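Local structure of acyl-CoA thioesterase (Alicyclobacillus acidocaldarius subsp. acidocaldarius, 3RQB) at residues G22-G27 / V79-P84; M53-R58 / Q92-T97; H241-Q246 / L264-A269. The protein probably hydrolyses the thioester bond of acyl-CoA, carrying two hot-dog modules in one chain, although its physiological substrate is not established. One frame throughout, in Å; residues are numbered along the deposited sequence.

Interaction 1: G22-G27 / V79-P84; sequences GRQFHG and VIEAVP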
loop_
_atom_site.group_PDB
_atom_site.type_symbol
_atom_site.label_atom_id
_atom_site.label_comp_id
_atom_site.label_asym_id
_atom_site.label_seq_id
_atom_site.Cartn_x
_atom_site.Cartn_y
_atom_site.Cartn_z
ATOM N N GLY B 22 21.544 17.416 11.751
ATOM C CA GLY B 22 22.555 16.390 11.573
ATOM C C GLY B 22 22.162 15.017 12.101
ATOM O O GLY B 22 22.813 14.019 11.813
ATOM N N ARG B 23 21.098 14.974 12.887
ATOM C CA ARG B 23 20.596 13.732 13.452
ATOM C C ARG B 23 19.137 13.603 13.067
ATOM O O ARG B 23 18.741 12.641 12.414
ATOM C CB ARG B 23 20.811 13.658 14.971
ATOM C CG ARG B 23 22.125 12.963 15.355
ATOM C CD ARG B 23 22.298 12.762 16.870
ATOM N NE ARG B 23 23.456 11.908 17.179
ATOM C CZ ARG B 23 24.653 12.340 17.585
ATOM N NH1 ARG B 23 24.890 13.635 17.760
ATOM N NH2 ARG B 23 25.622 11.467 17.825
ATOM N N GLN B 24 18.333 14.567 13.497
ATOM C CA GLN B 24 16.912 14.543 13.199
ATOM C C GLN B 24 16.423 15.793 12.445
ATOM O O GLN B 24 17.101 16.826 12.398
ATOM C CB GLN B 24 16.145 14.319 14.498
ATOM C CG GLN B 24 16.684 13.127 15.279
ATOM C CD GLN B 24 16.074 13.001 16.654
ATOM O OE1 GLN B 24 15.911 11.893 17.172
ATOM N NE2 GLN B 24 15.735 14.136 17.259
ATOM N N PHE B 25 15.252 15.671 11.828
ATOM C CA PHE B 25 14.606 16.769 11.116
ATOM C C PHE B 25 13.583 17.478 11.979
ATOM O O PHE B 25 12.865 16.850 12.764
ATOM C CB PHE B 25 13.905 16.257 9.864
ATOM C CG PHE B 25 14.839 15.955 8.740
ATOM C CD1 PHE B 25 15.262 14.654 8.500
ATOM C CD2 PHE B 25 15.310 16.973 7.927
ATOM C CE1 PHE B 25 16.130 14.366 7.460
ATOM C CE2 PHE B 25 16.181 16.694 6.885
ATOM C CZ PHE B 25 16.593 15.382 6.652
ATOM N N HIS B 26 13.498 18.792 11.815
ATOM C CA HIS B 26 12.568 19.576 12.604
ATOM C C HIS B 26 11.544 20.233 11.722
ATOM O O HIS B 26 11.866 20.732 10.649
ATOM C CB HIS B 26 13.328 20.610 13.411
ATOM C CG HIS B 26 14.424 20.016 14.229
ATOM N ND1 HIS B 26 14.339 19.877 15.598
ATOM C CD2 HIS B 26 15.612 19.483 13.867
ATOM C CE1 HIS B 26 15.440 19.302 16.045
ATOM N NE2 HIS B 26 16.230 19.054 15.015
ATOM N N GLY B 27 10.303 20.207 12.177
ATOM C CA GLY B 27 9.223 20.840 11.459
ATOM C C GLY B 27 8.135 21.282 12.412
ATOM O O GLY B 27 8.165 20.996 13.614
ATOM N N VAL B 79 9.454 16.193 15.434
ATOM C CA VAL B 79 10.779 15.762 15.041
ATOM C C VAL B 79 10.683 14.498 14.193
ATOM O O VAL B 79 9.887 13.608 14.489
ATOM C CB VAL B 79 11.628 15.502 16.287
ATOM C CG1 VAL B 79 12.223 14.104 16.262
ATOM C CG2 VAL B 79 12.703 16.551 16.399
ATOM N N ILE B 80 11.483 14.417 13.134
ATOM C CA ILE B 80 11.486 13.225 12.301
ATOM C C ILE B 80 12.855 12.605 12.242
ATOM O O ILE B 80 13.835 13.279 11.970
ATOM C CB ILE B 80 11.073 13.526 10.865
ATOM C CG1 ILE B 80 9.742 14.281 10.849
ATOM C CG2 ILE B 80 10.971 12.221 10.064
ATOM C CD1 ILE B 80 9.266 14.681 9.460
ATOM N N GLU B 81 12.920 11.304 12.461
ATOM C CA GLU B 81 14.183 10.602 12.357
ATOM C C GLU B 81 14.150 9.692 11.141
ATOM O O GLU B 81 13.478 8.661 11.151
ATOM C CB GLU B 81 14.365 9.771 13.611
ATOM C CG GLU B 81 15.679 9.072 13.725
ATOM C CD GLU B 81 15.809 8.380 15.057
ATOM O OE1 GLU B 81 16.042 9.081 16.069
ATOM O OE2 GLU B 81 15.650 7.138 15.089
ATOM N N ALA B 82 14.898 10.050 10.102
ATOM C CA ALA B 82 14.853 9.289 8.848
ATOM C C ALA B 82 16.134 8.474 8.563
ATOM O O ALA B 82 17.179 9.051 8.265
ATOM C CB ALA B 82 14.534 10.223 7.679
ATOM N N VAL B 83 16.041 7.140 8.633
ATOM C CA VAL B 83 17.199 6.259 8.401
ATOM C C VAL B 83 17.271 5.693 6.985
ATOM O O VAL B 83 16.309 5.091 6.497
ATOM C CB VAL B 83 17.240 5.047 9.378
ATOM C CG1 VAL B 83 18.487 4.205 9.124
ATOM C CG2 VAL B 83 17.192 5.505 10.822
ATOM N N PRO B 84 18.423 5.885 6.327
ATOM C CA PRO B 84 18.778 5.213 5.078
ATOM C C PRO B 84 19.222 3.805 5.443
ATOM O O PRO B 84 20.398 3.493 5.607
ATOM C CB PRO B 84 19.939 6.050 4.549
ATOM C CG PRO B 84 20.600 6.532 5.776
ATOM C CD PRO B 84 19.485 6.795 6.774
#
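The phenyl ring of Phe-25 has the carbonyl oxygen of Ile-80 at its edge, near the ring plane, while CB of Ala-82 approaches CE1 obliquely at 4.4 Å. The ring of Phe-20 meets it, and Leu-18 and, from helix 41-53, Ala-51 touch the same side chain, so a large apolar group suits the place. The imidazole of His-26 turns to the other face of the sheet, where ND1 lies 3.8 Å from CG2 of Val-79; the two side chains run side by side. Its NE2 is hydrogen-bonded to Asp-21 OD2, which would restrict rotation of the ring. Strand 25-28 here adds itself antiparallel to strand 77-87 of the N-terminal hot-dog domain. Phe-25 and Ile-80 form a hydrogen-bonded pair: Phe-25 N donates to Ile-80 O at 2.8 Å, almost straight at 174°, and Ile-80 N returns a bond of 2.8 Å to a lone pair of Phe-25 O. Their CB atoms meet at 4.1 Å on the helix side, where branched Ile-80 also packs against Thr-47 and Ala-51. His-26 and Val-79 follow as the non-hydrogen-bonded pair. The extended chain of Gln-24 crosses Val-79 obliquely.

Interaction 2: M53-R58 / Q92-T97; sequences MSHPER and QHFTLT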
loop_
_atom_site.group_PDB
_atom_site.type_symbol
_atom_site.label_atom_id
_atom_site.label_comp_id
_atom_site.label_asym_id
_atom_site.label_seq_id
_atom_site.Cartn_x
_atom_site.Cartn_y
_atom_site.Cartn_z
HETATM N N MSE B 53 14.035 12.604 1.195
HETATM C CA MSE B 53 14.536 13.355 0.045
HETATM C C MSE B 53 15.691 14.301 0.406
HETATM O O MSE B 53 16.692 14.399 -0.319
HETATM C CB MSE B 53 13.411 14.146 -0.592
HETATM C CG MSE B 53 12.405 13.301 -1.308
HETATM SE SE MSE B 53 11.677 14.339 -2.760
HETATM C CE MSE B 53 13.249 14.275 -3.929
ATOM N N SER B 54 15.539 14.989 1.534
ATOM C CA SER B 54 16.528 15.950 2.005
ATOM C C SER B 54 17.711 15.281 2.693
ATOM O O SER B 54 18.709 15.932 3.022
ATOM C CB SER B 54 15.876 16.925 2.969
ATOM O OG SER B 54 14.595 17.292 2.499
ATOM N N HIS B 55 17.593 13.980 2.922
ATOM C CA HIS B 55 18.682 13.236 3.514
ATOM C C HIS B 55 19.861 13.240 2.552
ATOM O O HIS B 55 19.691 13.039 1.345
ATOM C CB HIS B 55 18.245 11.810 3.824
ATOM C CG HIS B 55 19.061 11.154 4.891
ATOM N ND1 HIS B 55 20.348 10.706 4.676
ATOM C CD2 HIS B 55 18.776 10.880 6.185
ATOM C CE1 HIS B 55 20.817 10.173 5.791
ATOM N NE2 HIS B 55 19.881 10.266 6.720
ATOM N N PRO B 56 21.060 13.496 3.089
ATOM C CA PRO B 56 22.331 13.555 2.359
ATOM C C PRO B 56 22.694 12.238 1.682
ATOM O O PRO B 56 23.266 12.234 0.588
ATOM C CB PRO B 56 23.350 13.869 3.460
ATOM C CG PRO B 56 22.669 13.515 4.747
ATOM C CD PRO B 56 21.230 13.819 4.514
ATOM N N GLU B 57 22.365 11.127 2.330
ATOM C CA GLU B 57 22.713 9.821 1.789
ATOM C C GLU B 57 21.780 9.473 0.656
ATOM O O GLU B 57 22.058 8.569 -0.133
ATOM C CB GLU B 57 22.587 8.740 2.858
ATOM C CG GLU B 57 23.292 9.052 4.157
ATOM C CD GLU B 57 24.769 8.743 4.112
ATOM O OE1 GLU B 57 25.310 8.351 5.169
ATOM O OE2 GLU B 57 25.387 8.897 3.032
ATOM N N ARG B 58 20.657 10.180 0.586
ATOM C CA ARG B 58 19.630 9.806 -0.373
ATOM C C ARG B 58 20.102 9.902 -1.816
ATOM O O ARG B 58 20.687 10.898 -2.256
ATOM C CB ARG B 58 18.342 10.592 -0.174
ATOM C CG ARG B 58 17.567 10.765 -1.460
ATOM C CD ARG B 58 17.707 12.185 -1.942
ATOM N NE ARG B 58 17.184 12.363 -3.286
ATOM C CZ ARG B 58 16.886 13.547 -3.804
ATOM N NH1 ARG B 58 17.049 14.651 -3.085
ATOM N NH2 ARG B 58 16.423 13.628 -5.041
ATOM N N GLN B 92 17.281 2.220 -2.901
ATOM C CA GLN B 92 17.481 2.651 -1.504
ATOM C C GLN B 92 16.206 2.639 -0.623
ATOM O O GLN B 92 15.157 3.136 -1.041
ATOM C CB GLN B 92 18.082 4.055 -1.497
ATOM C CG GLN B 92 18.691 4.468 -0.175
ATOM C CD GLN B 92 19.133 5.914 -0.185
ATOM O OE1 GLN B 92 18.651 6.714 -0.985
ATOM N NE2 GLN B 92 20.054 6.258 0.706
ATOM N N HIS B 93 16.308 2.117 0.602
ATOM C CA HIS B 93 15.150 2.012 1.503
ATOM C C HIS B 93 15.279 2.878 2.760
ATOM O O HIS B 93 16.301 2.823 3.448
ATOM C CB HIS B 93 14.952 0.568 1.965
ATOM C CG HIS B 93 14.377 -0.340 0.926
ATOM N ND1 HIS B 93 15.117 -0.826 -0.131
ATOM C CD2 HIS B 93 13.140 -0.880 0.803
ATOM C CE1 HIS B 93 14.357 -1.617 -0.869
ATOM N NE2 HIS B 93 13.154 -1.666 -0.326
ATOM N N PHE B 94 14.228 3.633 3.085
ATOM C CA PHE B 94 14.225 4.499 4.272
ATOM C C PHE B 94 13.203 4.084 5.317
ATOM O O PHE B 94 12.128 3.585 4.985
ATOM C CB PHE B 94 13.936 5.952 3.885
ATOM C CG PHE B 94 15.122 6.681 3.328
ATOM C CD1 PHE B 94 15.454 6.570 1.987
ATOM C CD2 PHE B 94 15.902 7.488 4.144
ATOM C CE1 PHE B 94 16.552 7.241 1.472
ATOM C CE2 PHE B 94 17.000 8.165 3.634
ATOM C CZ PHE B 94 17.328 8.038 2.294
ATOM N N THR B 95 13.534 4.318 6.582
ATOM C CA THR B 95 12.595 4.111 7.688
ATOM C C THR B 95 12.436 5.419 8.457
ATOM O O THR B 95 13.416 5.994 8.924
ATOM C CB THR B 95 13.075 3.004 8.653
ATOM O OG1 THR B 95 12.779 1.714 8.096
ATOM C CG2 THR B 95 12.390 3.141 10.010
ATOM N N LEU B 96 11.210 5.906 8.589
ATOM C CA LEU B 96 11.027 7.207 9.218
ATOM C C LEU B 96 10.029 7.216 10.356
ATOM O O LEU B 96 9.076 6.425 10.405
ATOM C CB LEU B 96 10.633 8.267 8.194
ATOM C CG LEU B 96 11.395 8.240 6.876
ATOM C CD1 LEU B 96 10.690 7.317 5.895
ATOM C CD2 LEU B 96 11.496 9.634 6.310
ATOM N N THR B 97 10.281 8.136 11.278
ATOM C CA THR B 97 9.510 8.266 12.496
ATOM C C THR B 97 9.354 9.734 12.863
ATOM O O THR B 97 10.335 10.482 12.884
ATOM C CB THR B 97 10.224 7.528 13.634
ATOM O OG1 THR B 97 10.580 6.206 13.194
ATOM C CG2 THR B 97 9.332 7.444 14.860
#
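This is a packing contact between loop and strand: the turn that follows helix 41-53 and leads to strand 61-69 rests on strand 91-100 of the N-terminal hot-dog domain. Its apolar centre is Phe-94, whose edge is directed at the face of the His-55 imidazole in a T-shaped (edge-to-face) pair. CE2 of Phe-94 comes 3.8 Å from CG of His-55, with the ring planes at 64°. CZ of the same phenyl ring meets CB of Arg-58 at 3.7 Å, so one flat side chain supports both ends of the turn. Residues 55-58 form a beta turn closed by Arg-58 N to His-55 O, 3.1 Å. Inside it, Glu-57 N donates to ND1 of His-55 at 3.1 Å, nearly in the ring plane, which holds the imidazole against rotation. Arg-58 bends at chi2 away from the strand, and its NH1 reaches O of Met-53 at 2.8 Å. Gln-92, extended with CG anti to the backbone N, reaches from the strand to the loop: NE2 makes a weak bond of 3.2 Å to Glu-57 O, while OE1 accepts from the backbone N of Leu-59. An alanine at Gln-92 would remove both hydrogen bonds of the side-chain amide and would probably leave the loop less firmly fixed to the strand. Because ND1 of His-55 is an acceptor, it should carry no proton; the imidazole is then probably neutral, with its proton on NE2, which agrees with a ring used for packing.

Interaction 3: H241-Q246 / L264-A269; sequences HGYFDQ and LVYMKA
Two pairs of side chains, on opposite faces of the sheet, define this contact. On one face Tyr-243 and Tyr-266 cross obliquely: the edge of Tyr-266 is turned to the face of Tyr-243, the planes stand at 73°, and CD1 of Tyr-266 lies 3.6 Å from CZ of Tyr-243. Tyr-266 reaches this place with CG anti to its backbone N. On the other face Phe-244 takes the crowded position between its backbone N and carbonyl carbon (chi1 74°), which lays the ring alongside Val-265. CB of Val-265 sits over the ring face, 3.8 Å from its centroid, a CH-pi contact for which a branched residue is well shaped. CB of Met-267, a selenomethionine, touches the edge of the same ring at CD1, 3.6 Å away, and its SE adds an oblique Met-aromatic contact. Phe-239 and, from helix 195-200, Val-196 also pack on Phe-244. The backbone carries these rings: Phe-244 N to Val-265 O is 2.9 Å and Val-265 N to Phe-244 O is 2.7 Å, while Met-267 N binds Gly-242 O at 2.8 Å from above the carbonyl plane. At the backbone angles of Gly-242 (phi 98°) a CB would be jammed against the carbonyl O of His-241, so glycine is called for. Tyr-243 packs on Arg-115 of the second subunit, and Leu-264 on Ala-64 of the same neighbour. The arrangement is an antiparallel beta hairpin, strands 243-251 and 257-267, in the C-terminal hot-dog domain.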
loop_
_atom_site.group_PDB
_atom_site.type_symbol
_atom_site.label_atom_id
_atom_site.label_comp_id
_atom_site.label_asym_id
_atom_site.label_seq_id
_atom_site.Cartn_x
_atom_site.Cartn_y
_atom_site.Cartn_z
ATOM N N HIS B 241 -17.057 -3.889 9.454
ATOM C CA HIS B 241 -16.624 -3.994 10.838
ATOM C C HIS B 241 -15.666 -2.884 11.247
ATOM O O HIS B 241 -14.618 -3.146 11.843
ATOM C CB HIS B 241 -15.988 -5.359 11.093
ATOM C CG HIS B 241 -16.979 -6.474 11.189
ATOM N ND1 HIS B 241 -17.806 -6.824 10.144
ATOM C CD2 HIS B 241 -17.277 -7.319 12.205
ATOM C CE1 HIS B 241 -18.570 -7.837 10.512
ATOM N NE2 HIS B 241 -18.269 -8.156 11.758
ATOM N N GLY B 242 -16.004 -1.645 10.908
ATOM C CA GLY B 242 -15.247 -0.517 11.413
ATOM C C GLY B 242 -14.196 0.059 10.493
ATOM O O GLY B 242 -13.581 1.068 10.825
ATOM N N TYR B 243 -13.972 -0.562 9.341
ATOM C CA TYR B 243 -12.987 -0.024 8.402
ATOM C C TYR B 243 -13.420 -0.041 6.949
ATOM O O TYR B 243 -14.336 -0.772 6.564
ATOM C CB TYR B 243 -11.646 -0.744 8.537
ATOM C CG TYR B 243 -10.953 -0.421 9.830
ATOM C CD1 TYR B 243 -10.007 0.593 9.909
ATOM C CD2 TYR B 243 -11.271 -1.115 10.985
ATOM C CE1 TYR B 243 -9.380 0.888 11.115
ATOM C CE2 TYR B 243 -10.662 -0.832 12.182
ATOM C CZ TYR B 243 -9.714 0.164 12.255
ATOM O OH TYR B 243 -9.119 0.409 13.484
ATOM N N PHE B 244 -12.759 0.791 6.150
ATOM C CA PHE B 244 -12.895 0.722 4.703
ATOM C C PHE B 244 -11.610 1.203 4.035
ATOM O O PHE B 244 -10.715 1.726 4.704
ATOM C CB PHE B 244 -14.067 1.584 4.234
ATOM C CG PHE B 244 -13.783 3.055 4.279
ATOM C CD1 PHE B 244 -14.101 3.799 5.406
ATOM C CD2 PHE B 244 -13.180 3.693 3.192
ATOM C CE1 PHE B 244 -13.830 5.155 5.447
ATOM C CE2 PHE B 244 -12.901 5.044 3.219
ATOM C CZ PHE B 244 -13.225 5.781 4.347
ATOM N N ASP B 245 -11.573 1.106 2.707
ATOM C CA ASP B 245 -10.355 1.338 1.944
ATOM C C ASP B 245 -10.590 2.233 0.730
ATOM O O ASP B 245 -11.700 2.343 0.215
ATOM C CB ASP B 245 -9.773 0.006 1.465
ATOM C CG ASP B 245 -10.396 -0.463 0.163
ATOM O OD1 ASP B 245 -11.628 -0.327 0.001
ATOM O OD2 ASP B 245 -9.645 -0.949 -0.707
ATOM N N GLN B 246 -9.521 2.857 0.261
ATOM C CA GLN B 246 -9.622 3.707 -0.899
ATOM C C GLN B 246 -8.546 3.270 -1.854
ATOM O O GLN B 246 -7.394 3.122 -1.465
ATOM C CB GLN B 246 -9.412 5.169 -0.505
ATOM C CG GLN B 246 -9.918 6.159 -1.532
ATOM C CD GLN B 246 -9.877 7.586 -1.031
ATOM O OE1 GLN B 246 -10.795 8.043 -0.350
ATOM N NE2 GLN B 246 -8.809 8.305 -1.370
ATOM N N LEU B 264 -6.163 2.881 3.987
ATOM C CA LEU B 264 -7.002 2.134 4.912
ATOM C C LEU B 264 -7.556 3.102 5.941
ATOM O O LEU B 264 -6.808 3.825 6.602
ATOM C CB LEU B 264 -6.226 1.020 5.604
ATOM C CG LEU B 264 -7.140 0.153 6.477
ATOM C CD1 LEU B 264 -8.270 -0.404 5.628
ATOM C CD2 LEU B 264 -6.392 -0.980 7.200
ATOM N N VAL B 265 -8.871 3.123 6.083
ATOM C CA VAL B 265 -9.478 4.156 6.885
ATOM C C VAL B 265 -10.460 3.628 7.911
ATOM O O VAL B 265 -11.424 2.930 7.584
ATOM C CB VAL B 265 -10.195 5.153 6.002
ATOM C CG1 VAL B 265 -10.576 6.372 6.813
ATOM C CG2 VAL B 265 -9.310 5.531 4.837
ATOM N N TYR B 266 -10.194 3.983 9.158
ATOM C CA TYR B 266 -11.122 3.766 10.246
ATOM C C TYR B 266 -12.432 4.499 10.004
ATOM O O TYR B 266 -12.450 5.649 9.576
ATOM C CB TYR B 266 -10.517 4.279 11.538
ATOM C CG TYR B 266 -11.474 4.207 12.694
ATOM C CD1 TYR B 266 -11.724 2.995 13.341
ATOM C CD2 TYR B 266 -12.136 5.340 13.145
ATOM C CE1 TYR B 266 -12.605 2.914 14.415
ATOM C CE2 TYR B 266 -13.019 5.270 14.218
ATOM C CZ TYR B 266 -13.250 4.054 14.851
ATOM O OH TYR B 266 -14.126 3.983 15.916
HETATM N N MSE B 267 -13.531 3.835 10.316
HETATM C CA MSE B 267 -14.848 4.394 10.083
HETATM C C MSE B 267 -15.807 4.079 11.242
HETATM O O MSE B 267 -15.844 2.946 11.731
HETATM C CB MSE B 267 -15.363 3.833 8.772
HETATM C CG MSE B 267 -16.849 3.705 8.663
HETATM SE SE MSE B 267 -17.190 2.329 7.351
HETATM C CE MSE B 267 -16.815 0.751 8.451
ATOM N N LYS B 268 -16.572 5.082 11.682
ATOM C CA LYS B 268 -17.447 4.959 12.863
ATOM C C LYS B 268 -18.939 4.586 12.695
ATOM O O LYS B 268 -19.675 4.584 13.671
ATOM C CB LYS B 268 -17.330 6.194 13.767
ATOM C CG LYS B 268 -16.114 6.163 14.685
ATOM C CD LYS B 268 -16.436 6.624 16.100
ATOM C CE LYS B 268 -15.271 6.347 17.070
ATOM N NZ LYS B 268 -14.105 7.287 16.942
ATOM N N ALA B 269 -19.397 4.283 11.487
ATOM C CA ALA B 269 -20.821 3.976 11.278
ATOM C C ALA B 269 -21.347 2.701 11.967
ATOM O O ALA B 269 -20.927 1.592 11.640
ATOM C CB ALA B 269 -21.125 3.924 9.785
#

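In the fold
Interactions 1 and 2 are neighbours in the N-terminal domain, with centres about 9 Å apart. Strands 77-87 and 91-100 run side by side there, and Glu-81 N lies 2.7 Å from Thr-97 O, a probable hydrogen bond; Val-83 N and Thr-95 O form a similar pair. The loop of interaction 2 also reaches interaction 1, since CD2 of His-55 packs 3.2 Å from Ala-82 O. Interaction 3 belongs to the C-terminal domain, its centre about 31 Å from that of interaction 1 and about 30 Å from that of interaction 2; the nearest atoms of interactions 2 and 3 are about 17 Å apart. Both 2 and 3 include residues that meet the second subunit.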